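Local coordinates for protein glucosamine-6-phosphate deaminase (Bacillus subtilis, PDB 2BKX) that is an alpha/beta enzyme of the glucosamine-6-phosphate isomerase/6-phosphogluconolactonase family, with a Rossmann-like core and fructose -6-phosphate bound in its pocket, at residues S13-A16 / A17-A21; V155-N158 / E159-Q163; L195-G199 / K200-E204; V231-R235 / E236-L240. One frame throughout, in Å; residues are numbered along the deposited sequence.

Contact 1 of 4, residues S13-A16 / A17-A21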
loop_
_atom_site.group_PDB
_atom_site.type_symbol
_atom_site.label_atom_id
_atom_site.label_comp_id
_atom_site.label_asym_id
_atom_site.label_seq_id
_atom_site.Cartn_x
_atom_site.Cartn_y
_atom_site.Cartn_z
ATOM N N SER A 13 -2.129 14.329 0.807
ATOM C CA SER A 13 -1.135 13.849 1.735
ATOM C C SER A 13 -1.385 14.311 3.171
ATOM O O SER A 13 -1.150 13.535 4.117
ATOM C CB SER A 13 0.238 14.337 1.265
ATOM O OG SER A 13 0.584 13.775 -0.012
ATOM N N GLN A 14 -1.841 15.558 3.340
ATOM C CA GLN A 14 -2.202 16.048 4.661
ATOM C C GLN A 14 -3.322 15.220 5.277
ATOM O O GLN A 14 -3.263 14.834 6.458
ATOM C CB GLN A 14 -2.606 17.534 4.573
ATOM C CG GLN A 14 -3.110 18.152 5.895
ATOM C CD GLN A 14 -4.082 19.342 5.743
ATOM O OE1 GLN A 14 -4.096 20.259 6.592
ATOM N NE2 GLN A 14 -4.919 19.315 4.713
ATOM N N ILE A 15 -4.375 15.026 4.514
ATOM C CA ILE A 15 -5.548 14.297 4.990
ATOM C C ILE A 15 -5.186 12.847 5.301
ATOM O O ILE A 15 -5.563 12.317 6.339
ATOM C CB ILE A 15 -6.704 14.377 3.960
ATOM C CG1 ILE A 15 -7.142 15.824 3.818
ATOM C CG2 ILE A 15 -7.857 13.477 4.395
ATOM C CD1 ILE A 15 -8.131 16.101 2.713
ATOM N N ALA A 16 -4.388 12.224 4.438
ATOM C CA ALA A 16 -3.970 10.838 4.668
ATOM C C ALA A 16 -3.141 10.717 5.926
ATOM O O ALA A 16 -3.285 9.767 6.692
ATOM C CB ALA A 16 -3.197 10.335 3.438
ATOM N N ALA A 17 -2.211 11.643 6.118
ATOM C CA ALA A 17 -1.388 11.604 7.311
ATOM C C ALA A 17 -2.236 11.789 8.562
ATOM O O ALA A 17 -2.013 11.121 9.573
ATOM C CB ALA A 17 -0.297 12.629 7.220
ATOM N N ARG A 18 -3.221 12.664 8.474
ATOM C CA ARG A 18 -4.097 12.895 9.627
ATOM C C ARG A 18 -4.908 11.646 9.989
ATOM O O ARG A 18 -5.025 11.270 11.180
ATOM C CB ARG A 18 -4.994 14.105 9.352
ATOM C CG ARG A 18 -6.005 14.418 10.456
ATOM C CD ARG A 18 -5.347 14.719 11.779
ATOM N NE ARG A 18 -4.510 15.901 11.657
ATOM C CZ ARG A 18 -3.580 16.266 12.515
ATOM N NH1 ARG A 18 -3.311 15.515 13.567
ATOM N NH2 ARG A 18 -2.890 17.375 12.287
ATOM N N ILE A 19 -5.466 10.974 8.980
ATOM C CA ILE A 19 -6.237 9.749 9.209
ATOM C C ILE A 19 -5.351 8.658 9.816
ATOM O O ILE A 19 -5.752 7.955 10.772
ATOM C CB ILE A 19 -6.889 9.235 7.933
ATOM C CG1 ILE A 19 -8.003 10.199 7.465
ATOM C CG2 ILE A 19 -7.406 7.814 8.102
ATOM C CD1 ILE A 19 -8.482 10.002 6.040
ATOM N N THR A 20 -4.119 8.548 9.313
ATOM C CA THR A 20 -3.191 7.560 9.843
ATOM C C THR A 20 -2.822 7.921 11.300
ATOM O O THR A 20 -2.756 7.071 12.171
ATOM C CB THR A 20 -1.942 7.460 8.948
ATOM O OG1 THR A 20 -2.365 7.201 7.609
ATOM C CG2 THR A 20 -1.033 6.339 9.375
ATOM N N ALA A 21 -2.517 9.200 11.533
ATOM C CA ALA A 21 -2.234 9.669 12.887
ATOM C C ALA A 21 -3.386 9.388 13.844
ATOM O O ALA A 21 -3.183 8.996 14.990
ATOM C CB ALA A 21 -1.930 11.127 12.889
#

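Contact 2 of 4, residues V155-N158 / E159-Q163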
loop_
_atom_site.group_PDB
_atom_site.type_symbol
_atom_site.label_atom_id
_atom_site.label_comp_id
_atom_site.label_asym_id
_atom_site.label_seq_id
_atom_site.Cartn_x
_atom_site.Cartn_y
_atom_site.Cartn_z
ATOM N N VAL A 155 3.551 -13.576 -7.126
ATOM C CA VAL A 155 2.921 -13.134 -8.361
ATOM C C VAL A 155 3.922 -12.795 -9.434
ATOM O O VAL A 155 5.039 -12.359 -9.146
ATOM C CB VAL A 155 2.013 -11.913 -8.119
ATOM C CG1 VAL A 155 0.923 -12.310 -7.135
ATOM C CG2 VAL A 155 2.819 -10.693 -7.607
ATOM N N THR A 156 3.497 -13.000 -10.679
ATOM C CA THR A 156 4.251 -12.534 -11.826
ATOM C C THR A 156 3.643 -11.188 -12.201
ATOM O O THR A 156 2.466 -11.102 -12.506
ATOM C CB THR A 156 4.166 -13.552 -12.989
ATOM O OG1 THR A 156 4.722 -14.782 -12.546
ATOM C CG2 THR A 156 4.890 -13.079 -14.239
ATOM N N LEU A 157 4.442 -10.136 -12.165
ATOM C CA LEU A 157 3.968 -8.812 -12.447
ATOM C C LEU A 157 3.525 -8.661 -13.902
ATOM O O LEU A 157 4.158 -9.152 -14.847
ATOM C CB LEU A 157 5.039 -7.773 -12.149
ATOM C CG LEU A 157 5.527 -7.767 -10.697
ATOM C CD1 LEU A 157 6.640 -6.757 -10.549
ATOM C CD2 LEU A 157 4.428 -7.414 -9.728
ATOM N N ASN A 158 2.418 -7.959 -14.091
ATOM C CA ASN A 158 1.995 -7.662 -15.454
ATOM C C ASN A 158 2.978 -6.710 -16.109
ATOM O O ASN A 158 3.623 -5.875 -15.457
ATOM C CB ASN A 158 0.613 -7.025 -15.453
ATOM C CG ASN A 158 -0.517 -8.023 -15.222
ATOM O OD1 ASN A 158 -0.324 -9.210 -14.901
ATOM N ND2 ASN A 158 -1.727 -7.521 -15.397
ATOM N N GLU A 159 3.057 -6.751 -17.428
ATOM C CA GLU A 159 3.936 -5.816 -18.120
ATOM C C GLU A 159 3.598 -4.348 -17.840
ATOM O O GLU A 159 4.493 -3.514 -17.724
ATOM C CB GLU A 159 3.978 -6.109 -19.625
ATOM C CG GLU A 159 4.473 -7.559 -19.947
ATOM C CD GLU A 159 5.709 -8.070 -19.150
ATOM O OE1 GLU A 159 6.693 -7.341 -18.881
ATOM O OE2 GLU A 159 5.713 -9.273 -18.797
ATOM N N GLN A 160 2.319 -4.016 -17.691
ATOM C CA GLN A 160 1.967 -2.614 -17.380
ATOM C C GLN A 160 2.571 -2.141 -16.060
ATOM O O GLN A 160 2.933 -0.986 -15.915
ATOM C CB GLN A 160 0.467 -2.433 -17.344
ATOM C CG GLN A 160 0.041 -1.028 -17.348
ATOM C CD GLN A 160 -1.387 -0.898 -16.976
ATOM O OE1 GLN A 160 -2.237 -0.604 -17.810
ATOM N NE2 GLN A 160 -1.674 -1.160 -15.730
ATOM N N THR A 161 2.658 -3.042 -15.085
ATOM C CA THR A 161 3.246 -2.735 -13.792
ATOM C C THR A 161 4.743 -2.516 -13.905
ATOM O O THR A 161 5.289 -1.554 -13.366
ATOM C CB THR A 161 2.938 -3.854 -12.832
ATOM O OG1 THR A 161 1.518 -3.943 -12.739
ATOM C CG2 THR A 161 3.543 -3.589 -11.460
ATOM N N ARG A 162 5.396 -3.378 -14.681
ATOM C CA ARG A 162 6.847 -3.203 -14.914
ATOM C C ARG A 162 7.118 -1.891 -15.667
ATOM O O ARG A 162 8.058 -1.164 -15.337
ATOM C CB ARG A 162 7.396 -4.426 -15.663
ATOM C CG ARG A 162 7.283 -5.671 -14.808
ATOM C CD ARG A 162 7.878 -6.890 -15.445
ATOM N NE ARG A 162 9.334 -6.794 -15.490
ATOM C CZ ARG A 162 10.100 -6.879 -16.569
ATOM N NH1 ARG A 162 9.589 -7.050 -17.780
ATOM N NH2 ARG A 162 11.408 -6.759 -16.427
ATOM N N GLN A 163 6.280 -1.596 -16.666
ATOM C CA GLN A 163 6.391 -0.349 -17.436
ATOM C C GLN A 163 6.240 0.857 -16.499
ATOM O O GLN A 163 7.024 1.810 -16.551
ATOM C CB GLN A 163 5.320 -0.365 -18.550
ATOM C CG GLN A 163 5.246 0.790 -19.508
ATOM C CD GLN A 163 4.035 0.681 -20.457
ATOM O OE1 GLN A 163 4.156 0.970 -21.663
ATOM N NE2 GLN A 163 2.875 0.245 -19.939
HETATM O O HOH W 1 3.626 -10.651 -17.209
#

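Contact 3 of 4, residues L195-G199 / K200-E204. With F6R (fructose -6-phosphate), chain C.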
loop_
_atom_site.group_PDB
_atom_site.type_symbol
_atom_site.label_atom_id
_atom_site.label_comp_id
_atom_site.label_asym_id
_atom_site.label_seq_id
_atom_site.Cartn_x
_atom_site.Cartn_y
_atom_site.Cartn_z
ATOM N N LEU A 195 -7.417 4.365 0.574
ATOM C CA LEU A 195 -6.917 4.256 -0.792
ATOM C C LEU A 195 -6.575 5.658 -1.285
ATOM O O LEU A 195 -7.414 6.553 -1.288
ATOM C CB LEU A 195 -7.940 3.560 -1.696
ATOM C CG LEU A 195 -7.640 3.552 -3.185
ATOM C CD1 LEU A 195 -6.364 2.821 -3.505
ATOM C CD2 LEU A 195 -8.803 2.935 -3.921
ATOM N N LEU A 196 -5.323 5.827 -1.719
ATOM C CA LEU A 196 -4.802 7.103 -2.181
ATOM C C LEU A 196 -4.586 7.034 -3.700
ATOM O O LEU A 196 -3.972 6.113 -4.196
ATOM C CB LEU A 196 -3.447 7.382 -1.525
ATOM C CG LEU A 196 -3.417 7.294 -0.008
ATOM C CD1 LEU A 196 -2.022 7.563 0.548
ATOM C CD2 LEU A 196 -4.449 8.223 0.601
ATOM N N ILE A 197 -5.040 8.064 -4.401
ATOM C CA ILE A 197 -4.968 8.093 -5.857
ATOM C C ILE A 197 -4.617 9.492 -6.320
ATOM O O ILE A 197 -5.379 10.446 -6.076
ATOM C CB ILE A 197 -6.258 7.632 -6.538
ATOM C CG1 ILE A 197 -6.809 6.351 -5.916
ATOM C CG2 ILE A 197 -5.941 7.373 -8.029
ATOM C CD1 ILE A 197 -8.120 5.855 -6.503
ATOM N N SER A 198 -3.515 9.584 -7.066
ATOM C CA SER A 198 -2.999 10.873 -7.514
ATOM C C SER A 198 -2.494 10.819 -8.957
ATOM O O SER A 198 -1.805 9.900 -9.349
ATOM C CB SER A 198 -1.825 11.328 -6.602
ATOM O OG SER A 198 -1.228 12.513 -7.088
ATOM N N GLY A 199 -2.845 11.851 -9.712
ATOM C CA GLY A 199 -2.248 12.055 -11.012
ATOM C C GLY A 199 -3.031 11.494 -12.176
ATOM O O GLY A 199 -3.809 10.553 -12.042
ATOM N N LYS A 200 -2.768 12.074 -13.356
ATOM C CA LYS A 200 -3.458 11.698 -14.600
ATOM C C LYS A 200 -3.316 10.230 -14.989
ATOM O O LYS A 200 -4.225 9.647 -15.612
ATOM C CB LYS A 200 -2.920 12.603 -15.723
ATOM C CG LYS A 200 -3.541 12.459 -17.058
ATOM C CD LYS A 200 -3.076 13.619 -17.961
ATOM C CE LYS A 200 -2.990 13.186 -19.436
ATOM N NZ LYS A 200 -1.873 13.912 -20.125
ATOM N N SER A 201 -2.208 9.597 -14.616
ATOM C CA SER A 201 -2.012 8.201 -14.960
ATOM C C SER A 201 -3.032 7.264 -14.355
ATOM O O SER A 201 -3.164 6.147 -14.843
ATOM C CB SER A 201 -0.611 7.733 -14.590
ATOM O OG SER A 201 -0.478 7.441 -13.214
ATOM N N LYS A 202 -3.737 7.717 -13.306
ATOM C CA LYS A 202 -4.732 6.916 -12.617
ATOM C C LYS A 202 -6.173 7.274 -12.966
ATOM O O LYS A 202 -7.119 6.693 -12.403
ATOM C CB LYS A 202 -4.548 7.051 -11.096
ATOM C CG LYS A 202 -3.130 6.753 -10.617
ATOM C CD LYS A 202 -2.620 5.374 -11.037
ATOM C CE LYS A 202 -1.211 5.100 -10.509
ATOM N NZ LYS A 202 -1.127 5.117 -8.988
ATOM N N ALA A 203 -6.373 8.250 -13.860
ATOM C CA ALA A 203 -7.717 8.730 -14.123
ATOM C C ALA A 203 -8.634 7.643 -14.698
ATOM O O ALA A 203 -9.825 7.594 -14.371
ATOM C CB ALA A 203 -7.679 9.971 -15.005
ATOM N N GLU A 204 -8.106 6.778 -15.557
ATOM C CA GLU A 204 -8.925 5.672 -16.074
ATOM C C GLU A 204 -9.292 4.670 -14.979
ATOM O O GLU A 204 -10.433 4.188 -14.929
ATOM C CB GLU A 204 -8.229 4.975 -17.263
ATOM C CG GLU A 204 -8.152 5.876 -18.489
ATOM C CD GLU A 204 -7.251 5.380 -19.593
ATOM O OE1 GLU A 204 -7.093 4.149 -19.766
ATOM O OE2 GLU A 204 -6.692 6.250 -20.285
HETATM C C1 F6R C . 2.201 -0.296 -3.012
HETATM C C2 F6R C . 1.510 -1.259 -3.957
HETATM C C3 F6R C . 1.089 -0.946 -5.399
HETATM C C4 F6R C . 1.069 0.561 -5.726
HETATM C C5 F6R C . 0.622 0.870 -7.145
HETATM C C6 F6R C . 0.671 2.366 -7.436
HETATM O O1 F6R C . 2.823 -0.976 -1.905
HETATM O O2 F6R C . 1.231 -2.348 -3.505
HETATM O O3 F6R C . -0.239 -1.402 -5.587
HETATM O O4 F6R C . 0.192 1.204 -4.807
HETATM O O5 F6R C . 1.382 0.152 -8.109
HETATM O O6 F6R C . 2.042 2.791 -7.405
HETATM P P F6R C . 2.370 4.352 -7.436
HETATM O O1P F6R C . 1.916 4.914 -6.116
HETATM O O2P F6R C . 1.564 4.924 -8.572
HETATM O O3P F6R C . 3.848 4.476 -7.619
HETATM O O HOH W 2 -1.404 7.702 -7.793
HETATM O O HOH W 3 0.031 8.992 -11.146
#

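Contact 4 of 4, residues V231-R235 / E236-L240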
loop_
_atom_site.group_PDB
_atom_site.type_symbol
_atom_site.label_atom_id
_atom_site.label_comp_id
_atom_site.label_asym_id
_atom_site.label_seq_id
_atom_site.Cartn_x
_atom_site.Cartn_y
_atom_site.Cartn_z
ATOM N N VAL A 231 -11.438 6.847 0.043
ATOM C CA VAL A 231 -10.652 6.999 -1.183
ATOM C C VAL A 231 -10.369 8.479 -1.372
ATOM O O VAL A 231 -11.311 9.278 -1.525
ATOM C CB VAL A 231 -11.382 6.447 -2.439
ATOM C CG1 VAL A 231 -10.463 6.521 -3.623
ATOM C CG2 VAL A 231 -11.933 5.053 -2.222
ATOM N N LEU A 232 -9.084 8.837 -1.375
ATOM C CA LEU A 232 -8.666 10.213 -1.578
ATOM C C LEU A 232 -8.168 10.332 -2.999
ATOM O O LEU A 232 -7.289 9.565 -3.403
ATOM C CB LEU A 232 -7.591 10.627 -0.583
ATOM C CG LEU A 232 -7.920 10.463 0.889
ATOM C CD1 LEU A 232 -6.711 10.945 1.702
ATOM C CD2 LEU A 232 -9.180 11.149 1.309
ATOM N N ILE A 233 -8.732 11.285 -3.763
ATOM C CA ILE A 233 -8.411 11.397 -5.192
ATOM C C ILE A 233 -8.095 12.847 -5.483
ATOM O O ILE A 233 -8.931 13.703 -5.217
ATOM C CB ILE A 233 -9.604 10.967 -6.043
ATOM C CG1 ILE A 233 -10.109 9.561 -5.617
ATOM C CG2 ILE A 233 -9.244 10.942 -7.511
ATOM C CD1 ILE A 233 -11.406 9.074 -6.286
ATOM N N ASP A 234 -6.917 13.124 -6.023
ATOM C CA ASP A 234 -6.619 14.502 -6.410
ATOM C C ASP A 234 -7.268 14.880 -7.740
ATOM O O ASP A 234 -7.873 14.052 -8.408
ATOM C CB ASP A 234 -5.151 14.845 -6.300
ATOM C CG ASP A 234 -4.285 14.238 -7.357
ATOM O OD1 ASP A 234 -4.775 13.683 -8.373
ATOM O OD2 ASP A 234 -3.050 14.368 -7.182
ATOM N N ARG A 235 -7.203 16.163 -8.103
ATOM C CA ARG A 235 -7.955 16.697 -9.259
ATOM C C ARG A 235 -7.562 15.993 -10.543
ATOM O O ARG A 235 -8.387 15.632 -11.359
ATOM C CB ARG A 235 -7.763 18.218 -9.375
ATOM C CG ARG A 235 -8.265 18.940 -8.180
ATOM C CD ARG A 235 -9.764 18.947 -8.046
ATOM N NE ARG A 235 -10.173 19.191 -6.661
ATOM C CZ ARG A 235 -11.418 19.432 -6.261
ATOM N NH1 ARG A 235 -11.657 19.637 -4.964
ATOM N NH2 ARG A 235 -12.424 19.451 -7.134
ATOM N N GLU A 236 -6.288 15.749 -10.724
ATOM C CA GLU A 236 -5.806 15.116 -11.926
ATOM C C GLU A 236 -6.311 13.677 -12.037
ATOM O O GLU A 236 -6.663 13.195 -13.112
ATOM C CB GLU A 236 -4.284 15.180 -11.953
ATOM C CG GLU A 236 -3.730 16.592 -12.244
ATOM C CD GLU A 236 -3.985 17.597 -11.135
ATOM O OE1 GLU A 236 -3.929 17.210 -9.941
ATOM O OE2 GLU A 236 -4.241 18.802 -11.444
ATOM N N ALA A 237 -6.347 12.980 -10.916
ATOM C CA ALA A 237 -6.842 11.613 -10.910
ATOM C C ALA A 237 -8.349 11.529 -11.103
ATOM O O ALA A 237 -8.832 10.489 -11.532
ATOM C CB ALA A 237 -6.431 10.945 -9.625
ATOM N N ALA A 238 -9.061 12.616 -10.798
ATOM C CA ALA A 238 -10.527 12.661 -10.876
ATOM C C ALA A 238 -11.056 13.107 -12.233
ATOM O O ALA A 238 -12.265 13.166 -12.416
ATOM C CB ALA A 238 -11.103 13.581 -9.793
ATOM N N SER A 239 -10.154 13.367 -13.173
ATOM C CA SER A 239 -10.503 14.075 -14.419
ATOM C C SER A 239 -11.370 13.309 -15.401
ATOM O O SER A 239 -11.945 13.905 -16.317
ATOM C CB SER A 239 -9.228 14.592 -15.105
ATOM O OG SER A 239 -8.319 13.560 -15.497
ATOM N N LEU A 240 -11.479 11.991 -15.249
ATOM C CA LEU A 240 -12.295 11.164 -16.144
ATOM C C LEU A 240 -13.410 10.469 -15.395
ATOM O O LEU A 240 -13.940 9.474 -15.870
ATOM C CB LEU A 240 -11.442 10.149 -16.906
ATOM C CG LEU A 240 -10.344 10.709 -17.772
ATOM C CD1 LEU A 240 -9.536 9.616 -18.375
ATOM C CD2 LEU A 240 -10.944 11.574 -18.901
HETATM O O HOH W 4 -1.783 15.791 -8.992
#

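Contact 1 of 4, residues S13-A16 / A17-A21
Thr20 and Ala16 meet one turn apart on helix 9-26, where a single carbonyl oxygen takes two bonds from one residue. The hydroxyl Thr20 OG1 donates to Ala16 O at 2.9 Å, and the amide Thr20 N donates to the same Ala16 O at 3.0 Å. The two donors arrive from opposite faces of the carbonyl plane, so neither displaces the other. The hydroxyl gets there because OG1 lies beside its own backbone N, opposite the carbonyl carbon (chi1 -54°), and folds back over the preceding turn. A buried hydroxyl is thereby satisfied within the helix itself.

The next turn-to-turn pair is apolar. Ile15 CG2 touches Ile19 CD1 at 3.9 Å, the two side chains passing at a slant, while Ile19 CG1 lies 3.4 Å from Ile15 O, the oxygen its own amide binds. Behind these contacts runs regular alpha-helical i to i+4 bonding, with Ala17 N to Ser13 O, Arg18 N to Gln14 O and Ile19 N to Ile15 O all at 3.0 Å. Further out, Ser13 OG bonds to Tyr9 O, and the bent chain of Arg18 carries its guanidinium away from this turn to a salt bridge with Glu54.

The alanine methyls face the neighbouring elements. Ala17 packs on Gln46 and Leu47 of helix 41-53, Ala16 reaches both Thr43 of that helix and Leu194 and Leu196 of strand 193-197, and on strand 128-131 Ile19 rests on Ile128 and Thr20 on Leu130.

Contact 2 of 4, residues V155-N158 / E159-Q163
Asn158 O and the amide of Arg162 close the first turn of helix 159-165 directly after the extended chain of strand 153-156. Asn158 is still extended and occupies the N-cap position, though its side chain makes no capping bond, whereas Glu159 already has helical angles. Asn158 O accepts a nearly straight bond from Arg162 N at 3.2 Å and a weak one from Thr161 N at 3.0 Å.

The side chains follow the same turn. Leu157 CB points toward the helix and lies 4.1 Å from Arg162 CG, and Leu157 CD2 approaches Thr161 CG2 at 4.3 Å, a loose apolar contact on the buried side. On the outer side, Arg162 NH1 makes a salt bridge with Glu159 OE1 at 3.1 Å. The carboxylate oxygen sits at the guanidinium edge, in its plane, and uses its syn lone pair. The bend of Glu159 at chi2 (-44°) brings OE1 alongside Arg162 NH1 and leaves OE2 on the side of Leu157 O; a water lies within bonding distance of both, though it cannot donate to all the acceptors round it. Arg162 also bonds Val175 O through NH2 and Pro176 O through NE, which probably limits its rotation.

Glu143 OE2 takes bonds from both Asn158 N and Thr161 OG1, bridging the residue before the helix and its first turn. Thr161 also touches His138 of the ligand pocket. Strand 153-156 runs antiparallel to strand 178-181, on which Val155 and Leu157 pack at Ala179.

Contact 3 of 4, residues L195-G199 / K200-E204
Lys202 reaches back over Ile197 because its chain is bent at chi2 (-56°) and again at chi4 (61°), with CG beside its own backbone N. Ile197 has CG2 opposite its backbone N (chi1 -46°), and this methyl meets Lys202 CB at 3.4 Å, tighter than an ordinary van der Waals contact. Lys202 CG then passes 3.6 Å from Ser198 O. Beyond the second bend, Lys202 NZ donates to O2P of fructose -6-phosphate at 2.7 Å and to a water that also accepts from Ser198 N; Ile133 O takes a further bond from NZ. Lys202 NZ is thus held by three acceptors.

This is the strand-to-helix turn of a beta-alpha-beta unit, strand 193-197, helix 203-211 and strand 229-234, in the Rossmann-like core. Gly199 turns the chain at a positive phi, a backbone angle at which any side chain would collide with the carbonyl oxygen of Ser198. The 3-10 segment 200-202 follows, and Lys202 N bonds to Gly199 O at 3.1 Å from above the carbonyl plane. A second water joins Ser198 O to Ser201 OG, and Asp234 also holds this turn.

Contact 4 of 4, residues V231-R235 / E236-L240
Asp234 turns its carboxylate onto the amide of Ala237, its first torsion placing CG between the backbone N and the carbonyl carbon (chi1 73°). Its CB leads off to the side of the turn, and CG comes within 4.0 Å of Glu236 OE1. At the tip the two oxygens divide the work. OD1 accepts from Ala237 N at 3.1 Å, a fairly straight bond (157°), and also touches Ala237 CB at 3.4 Å; outside the turn it takes the amide of Gly199. OD2 bonds with Ser198 OG and accepts from a water that lies 2.6 Å from Asp234 OD2 and donates also to Glu236 OE1. This water sits between two acids whose carboxylate planes are 80° apart, and it probably eases the repulsion between them.

An aspartate oxygen bound to an amide three residues on resembles a helix N-cap; the chain then makes a type I beta turn from Glu236 to Ser239. Ala238 N makes weak bonds to both Asp234 O and Arg235 O. On the buried side, Ile233 CG2 meets Ala237 CB at 3.5 Å and Ala238 CB at 4.0 Å.

Arg235, bent at chi2, leads away to a salt bridge with Glu5 of strand 2-6. Strand 229-234 lies between strands 2-6 and 193-197, parallel to both, with Leu232 on helix 9-26 and Ile233 against Val206 of helix 203-211.

All four contacts are local and partly buried, but their chemistry follows their place in the fold. Contact 1 is the one wholly helical pair, a repeating turn whose apolar side touches contact 3 through Leu196 and contact 4 through Leu232. Contacts 3 and 4, with centres about 6 Å apart, lie at the ends of neighbouring parallel strands and share the Ser198 to Asp234 bond; a lysine reaches the ligand and a glycine turns the chain in one, acid and water shape a turn in the other. Contact 2 lies apart, its centre about 29 Å from that of contact 1 across the chain's centre, and joins an antiparallel strand to a helix with a salt bridge near the surface.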